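Local coordinates for protein putative Endoribonuclease L-PSP (Entamoeba histolytica, PDB 3M1X) that is of unproven function but belongs to the RutC (YjgF/YER057c/UK114) family and may act as a deaminase, at residues 109-112 with 113-117; 89-92 with 93-96. All coordinates share one frame; numbering follows the deposited sequence. Where two conformers were deposited one is given.

Contact 1 of 2, residues 109-112 with 113-117; sequences GVFN and GIYAE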
ATOM      1  N   GLY A 109     -10.379  16.555   4.414  1.00 12.06           N
ATOM      2  CA  GLY A 109     -11.672  16.631   5.079  1.00 13.52           C
ATOM      3  C   GLY A 109     -12.816  16.371   4.143  1.00 11.93           C
ATOM      4  O   GLY A 109     -13.720  15.596   4.492  1.00 11.83           O
ATOM      5  N   VAL A 110     -12.839  17.003   2.988  1.00 10.55           N
ATOM      6  CA  VAL A 110     -13.891  16.833   2.015  1.00 10.94           C
ATOM      7  C   VAL A 110     -13.909  15.377   1.556  1.00  9.27           C
ATOM      8  O   VAL A 110     -14.945  14.747   1.426  1.00  9.98           O
ATOM      9  CB  VAL A 110     -13.836  17.870   0.933  1.00 10.37           C
ATOM     10  CG1 VAL A 110     -14.757  17.504  -0.203  1.00 13.13           C
ATOM     11  CG2 VAL A 110     -14.312  19.240   1.547  1.00 12.85           C
ATOM     12  N   PHE A 111     -12.718  14.881   1.214  1.00 10.07           N
ATOM     13  CA  PHE A 111     -12.641  13.504   0.791  1.00  9.73           C
ATOM     14  C   PHE A 111     -13.183  12.550   1.792  1.00  8.56           C
ATOM     15  O   PHE A 111     -13.982  11.647   1.532  1.00  9.28           O
ATOM     16  CB  PHE A 111     -11.194  13.110   0.433  1.00 10.10           C
ATOM     17  CG  PHE A 111     -11.017  11.632   0.309  1.00  8.53           C
ATOM     18  CD1 PHE A 111     -11.483  11.001  -0.792  1.00  8.92           C
ATOM     19  CD2 PHE A 111     -10.559  10.853   1.368  1.00 10.38           C
ATOM     20  CE1 PHE A 111     -11.464   9.586  -0.911  1.00  8.65           C
ATOM     21  CE2 PHE A 111     -10.514   9.474   1.253  1.00  9.10           C
ATOM     22  CZ  PHE A 111     -10.972   8.882   0.150  1.00  8.99           C
ATOM     23  N   ASN A 112     -12.813  12.781   3.060  1.00  9.90           N
ATOM     24  CA  ASN A 112     -13.179  11.877   4.065  0.50  9.72           C
ATOM     25  C   ASN A 112     -14.732  11.833   4.222  1.00 10.29           C
ATOM     26  O   ASN A 112     -15.308  10.776   4.466  1.00 10.90           O
ATOM     27  CB  ASN A 112     -12.427  12.224   5.336  0.50  9.04           C
ATOM     28  CG  ASN A 112     -12.918  11.394   6.492  0.50  8.26           C
ATOM     29  OD1 ASN A 112     -12.517  10.234   6.625  0.50  8.48           O
ATOM     30  ND2 ASN A 112     -13.811  11.920   7.310  0.50  9.74           N
ATOM     31  N   GLY A 113     -15.408  12.992   4.123  1.00 10.71           N
ATOM     32  CA  GLY A 113     -16.820  12.966   4.177  1.00 10.74           C
ATOM     33  C   GLY A 113     -17.513  12.142   3.108  1.00  9.14           C
ATOM     34  O   GLY A 113     -18.491  11.448   3.321  1.00  9.20           O
ATOM     35  N   ILE A 114     -16.969  12.257   1.909  1.00  9.24           N
ATOM     36  CA  ILE A 114     -17.525  11.538   0.766  1.00  8.61           C
ATOM     37  C   ILE A 114     -17.272   9.991   0.898  1.00  7.46           C
ATOM     38  O   ILE A 114     -18.126   9.160   0.660  1.00  7.71           O
ATOM     39  CB  ILE A 114     -16.988  12.090  -0.550  1.00  8.68           C
ATOM     40  CG1 ILE A 114     -17.586  13.525  -0.755  1.00  9.27           C
ATOM     41  CG2 ILE A 114     -17.280  11.187  -1.751  1.00  9.34           C
ATOM     42  CD1 ILE A 114     -16.831  14.361  -1.816  1.00 11.81           C
ATOM     43  N   TYR A 115     -16.065   9.656   1.357  1.00  7.91           N
ATOM     44  CA  TYR A 115     -15.690   8.288   1.675  1.00  6.91           C
ATOM     45  C   TYR A 115     -16.597   7.699   2.706  1.00  7.93           C
ATOM     46  O   TYR A 115     -17.142   6.553   2.557  1.00  7.56           O
ATOM     47  CB  TYR A 115     -14.236   8.339   2.139  1.00  8.25           C
ATOM     48  CG  TYR A 115     -13.651   7.022   2.602  1.00  6.85           C
ATOM     49  CD1 TYR A 115     -12.924   6.228   1.767  1.00  6.95           C
ATOM     50  CD2 TYR A 115     -13.803   6.635   3.905  1.00  7.11           C
ATOM     51  CE1 TYR A 115     -12.348   5.050   2.216  1.00  6.49           C
ATOM     52  CE2 TYR A 115     -13.278   5.428   4.351  1.00  6.56           C
ATOM     53  CZ  TYR A 115     -12.501   4.667   3.509  1.00  6.19           C
ATOM     54  OH  TYR A 115     -11.923   3.482   3.883  1.00  6.71           O
ATOM     55  N   ALA A 116     -16.854   8.435   3.791  1.00  7.84           N
ATOM     56  CA  ALA A 116     -17.674   7.972   4.846  1.00  9.84           C
ATOM     57  C   ALA A 116     -19.116   7.725   4.394  1.00  9.79           C
ATOM     58  O   ALA A 116     -19.739   6.738   4.751  1.00 10.55           O
ATOM     59  CB  ALA A 116     -17.625   8.940   6.068  1.00 11.99           C
ATOM     60  N   GLU A 117     -19.666   8.627   3.567  1.00  9.76           N
ATOM     61  CA  GLU A 117     -21.018   8.485   2.990  0.50 10.89           C
ATOM     62  C   GLU A 117     -21.065   7.223   2.242  1.00  9.22           C
ATOM     63  O   GLU A 117     -22.024   6.479   2.298  1.00 10.44           O
ATOM     64  CB  GLU A 117     -21.437   9.607   2.024  0.50 11.84           C
ATOM     65  CG  GLU A 117     -22.935   9.567   1.488  0.50 15.21           C
ATOM     66  CD  GLU A 117     -23.136   8.809   0.146  0.50 17.00           C
ATOM     67  OE1 GLU A 117     -22.212   8.347  -0.507  0.50 23.58           O
ATOM     68  OE2 GLU A 117     -24.264   8.539  -0.282  0.50 22.58           O
TER

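Contact 2 of 2, residues 89-92 with 93-96; sequences GSSM and DKVV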
ATOM      1  N   GLY A  89     -18.092 -10.193  -6.901  1.00  7.12           N
ATOM      2  CA  GLY A  89     -18.813 -10.995  -5.892  1.00  8.32           C
ATOM      3  C   GLY A  89     -18.635 -10.520  -4.484  1.00  7.78           C
ATOM      4  O   GLY A  89     -18.993 -11.245  -3.572  1.00 10.60           O
ATOM      5  N   SER A  90     -18.112  -9.324  -4.319  1.00  6.57           N
ATOM      6  CA  SER A  90     -17.908  -8.683  -3.024  1.00  6.50           C
ATOM      7  C   SER A  90     -18.858  -7.509  -2.826  1.00  7.28           C
ATOM      8  O   SER A  90     -19.896  -7.428  -3.529  1.00  7.92           O
ATOM      9  CB  SER A  90     -16.417  -8.364  -2.887  1.00  6.66           C
ATOM     10  OG  SER A  90     -16.116  -7.896  -1.587  1.00  7.37           O
ATOM     11  N   SER A  91     -18.551  -6.589  -1.947  1.00  6.95           N
ATOM     12  CA  SER A  91     -19.410  -5.479  -1.614  1.00  7.39           C
ATOM     13  C   SER A  91     -18.586  -4.452  -0.843  1.00  6.63           C
ATOM     14  O   SER A  91     -17.534  -4.773  -0.314  1.00  6.60           O
ATOM     15  CB  SER A  91     -20.561  -5.925  -0.797  1.00  8.60           C
ATOM     16  OG  SER A  91     -20.114  -6.295   0.510  1.00  9.50           O
ATOM     17  N   MET A  92     -19.118  -3.251  -0.711  1.00  6.99           N
ATOM     18  CA  MET A  92     -18.510  -2.263   0.128  1.00  6.92           C
ATOM     19  C   MET A  92     -18.385  -2.733   1.582  1.00  6.97           C
ATOM     20  O   MET A  92     -17.388  -2.495   2.250  1.00  6.70           O
ATOM     21  CB  MET A  92     -19.246  -0.937   0.062  1.00  8.17           C
ATOM     22  CG  MET A  92     -19.167  -0.316  -1.347  1.00  8.93           C
ATOM     23  SD  MET A  92     -17.541   0.402  -1.711  1.00  8.84           S
ATOM     24  CE  MET A  92     -17.719   1.994  -0.845  1.00  9.70           C
ATOM     25  N   ASP A  93     -19.396  -3.438   2.081  1.00  7.12           N
ATOM     26  CA  ASP A  93     -19.361  -3.937   3.457  1.00  7.91           C
ATOM     27  C   ASP A  93     -18.346  -5.012   3.694  1.00  7.62           C
ATOM     28  O   ASP A  93     -18.001  -5.279   4.847  1.00  8.94           O
ATOM     29  CB  ASP A  93     -20.732  -4.534   3.869  1.00  9.51           C
ATOM     30  CG  ASP A  93     -21.736  -3.524   4.228  1.00 12.95           C
ATOM     31  OD1 ASP A  93     -21.452  -2.337   4.442  1.00 12.21           O
ATOM     32  OD2 ASP A  93     -22.926  -3.904   4.310  1.00 19.72           O
ATOM     33  N   LYS A  94     -17.806  -5.596   2.634  1.00  6.82           N
ATOM     34  CA  LYS A  94     -16.766  -6.613   2.715  1.00  7.54           C
ATOM     35  C   LYS A  94     -15.366  -6.068   2.546  1.00  5.76           C
ATOM     36  O   LYS A  94     -14.399  -6.824   2.497  1.00  6.67           O
ATOM     37  CB  LYS A  94     -17.082  -7.734   1.743  1.00  7.24           C
ATOM     38  CG  LYS A  94     -18.225  -8.634   2.196  1.00  8.46           C
ATOM     39  CD  LYS A  94     -18.579  -9.665   1.158  1.00 10.71           C
ATOM     40  CE  LYS A  94     -19.702 -10.605   1.658  1.00 14.51           C
ATOM     41  NZ  LYS A  94     -20.018 -11.652   0.667  1.00 15.89           N
ATOM     42  N   VAL A  95     -15.196  -4.744   2.450  1.00  5.78           N
ATOM     43  CA  VAL A  95     -13.903  -4.124   2.339  1.00  5.19           C
ATOM     44  C   VAL A  95     -13.187  -4.219   3.679  1.00  4.92           C
ATOM     45  O   VAL A  95     -13.719  -3.773   4.703  1.00  6.35           O
ATOM     46  CB  VAL A  95     -13.981  -2.705   1.823  1.00  5.34           C
ATOM     47  CG1 VAL A  95     -12.627  -2.009   1.881  1.00  6.67           C
ATOM     48  CG2 VAL A  95     -14.544  -2.688   0.415  1.00  6.35           C
ATOM     49  N   VAL A  96     -11.967  -4.730   3.678  1.00  4.83           N
ATOM     50  CA  VAL A  96     -11.197  -4.838   4.954  0.50  4.65           C
ATOM     51  C   VAL A  96     -10.254  -3.698   5.111  1.00  5.37           C
ATOM     52  O   VAL A  96     -10.009  -3.300   6.282  1.00  6.54           O
ATOM     53  CB  VAL A  96     -10.422  -6.188   5.134  0.50  4.40           C
ATOM     54  CG1 VAL A  96     -11.420  -7.303   5.079  0.50  4.59           C
ATOM     55  CG2 VAL A  96      -9.241  -6.397   4.143  0.50  4.82           C
TER
HETATM   56  O   HOH W   1     -20.862 -10.256  -1.540  1.00 19.61           O

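Contact 1 of 2, residues 109-112 with 113-117
Phe111 and Tyr115 sit one helical turn apart, and their backbones are joined by the straightest of four i to i+4 bonds here. Tyr115 N donates to Phe111 O at 2.9 Å, with an N-H...O angle of 172°. Gly113 N to Gly109 O, Ile114 N to Val110 O and Ala116 N to Asn112 O complete the set. All nine residues keep alpha-helical backbone angles within helix 108-119.

The Phe111 and Tyr115 rings meet obliquely, with planes at 47° and centroids 5.6 Å apart. Tyr115 CB lies over one face of the Phe111 ring, toward its rim, in a CH-pi contact. Phe111 CZ touches Tyr115 CD1 at 3.7 Å. Four residues apart, the two side chains leave the same side of the helix. CG is anti to the backbone N in both, which swings each ring beside its own carbonyl carbon. Phe111 packs on Cys100, Leu102, Val140 and Val142 of the sheet. Tyr115 OH bonds Thr98 OG1, and Arg126 makes a cation-pi contact with Tyr115 and a hydrogen bond to Asn112 OD1.

Val110 and Ile114 lie side by side, pointing the same way, with Val110 CG1 4.1 Å from Ile114 CD1. Asn112, Tyr115 and Ala116 pack on Ala39 of a second subunit. This is the helix of a beta-alpha-beta unit, strand 95-102, helix 108-119 and strand 125-130, with its aromatic side laid on the sheet.

Contact 2 of 2, residues 89-92 with 93-96
Lys94 lays the start of its side chain across the hydroxyls of Ser90 and Ser91. Its CB is 3.5 Å from Ser90 OG, and its CG is 3.4 Å from Ser91 OG. CG stands beside the backbone N, and beyond it the chain is fully extended, so NZ reaches back toward Gly89. A water bridges the two ends. It accepts from Lys94 NZ at 2.7 Å and donates to Gly89 O at 2.9 Å. Lys94 NZ also bonds the carbonyl of Leu148, the last residue of the chain.

Ser91 OG stands between its own backbone N and carbonyl carbon (chi1 70°), which brings it to the Lys94 N-H. From there it receives a weak bond from Lys94 N at 3.2 Å. The same N-H also donates to Ser91 O at 3.1 Å, and the donor N stands well above the plane of that carbonyl. Val95 N donates to Met92 O at an N-H...O angle of 164°. These i to i+3 backbone bonds form a short 3-10 turn. Val95 CG2 rests 3.4 Å from Met92 O. Met92 bends away at chi2 and chi3 to pack on Leu85, Ala118 and Phe119.

Gly89 closes helix 70-87 in a Schellman motif with positive phi. The chain then passes through the turn into strand 95-102. Ser90 OG bonds Thr147 O, and Lys94 pairs with Thr147 through the backbone. The ammonium group thus meets carbonyl and water oxygens near the chain end. Its positive charge would probably polarise the bridging water and strengthen its bond to Gly89 O.

Overall arrangement
Contact 2 precedes contact 1 along the chain. It connects helix 70-87 to strand 95-102, and contact 1 lies on helix 108-119, which follows that strand. Their centres are about 18 Å apart, and their nearest atoms about 6 Å, without touching. Phe119 lies between them: its ring meets Tyr115 of contact 1, and its side chain touches Met92 and Val95 of contact 2. Helix 70-87 is a second shared neighbour. Both contacts also reach a second subunit of the three-chain assembly. A bound citrate, probably from the crystallisation liquor, lies about 6 Å from the side chain of Asn112 in contact 1 and may mark a pocket.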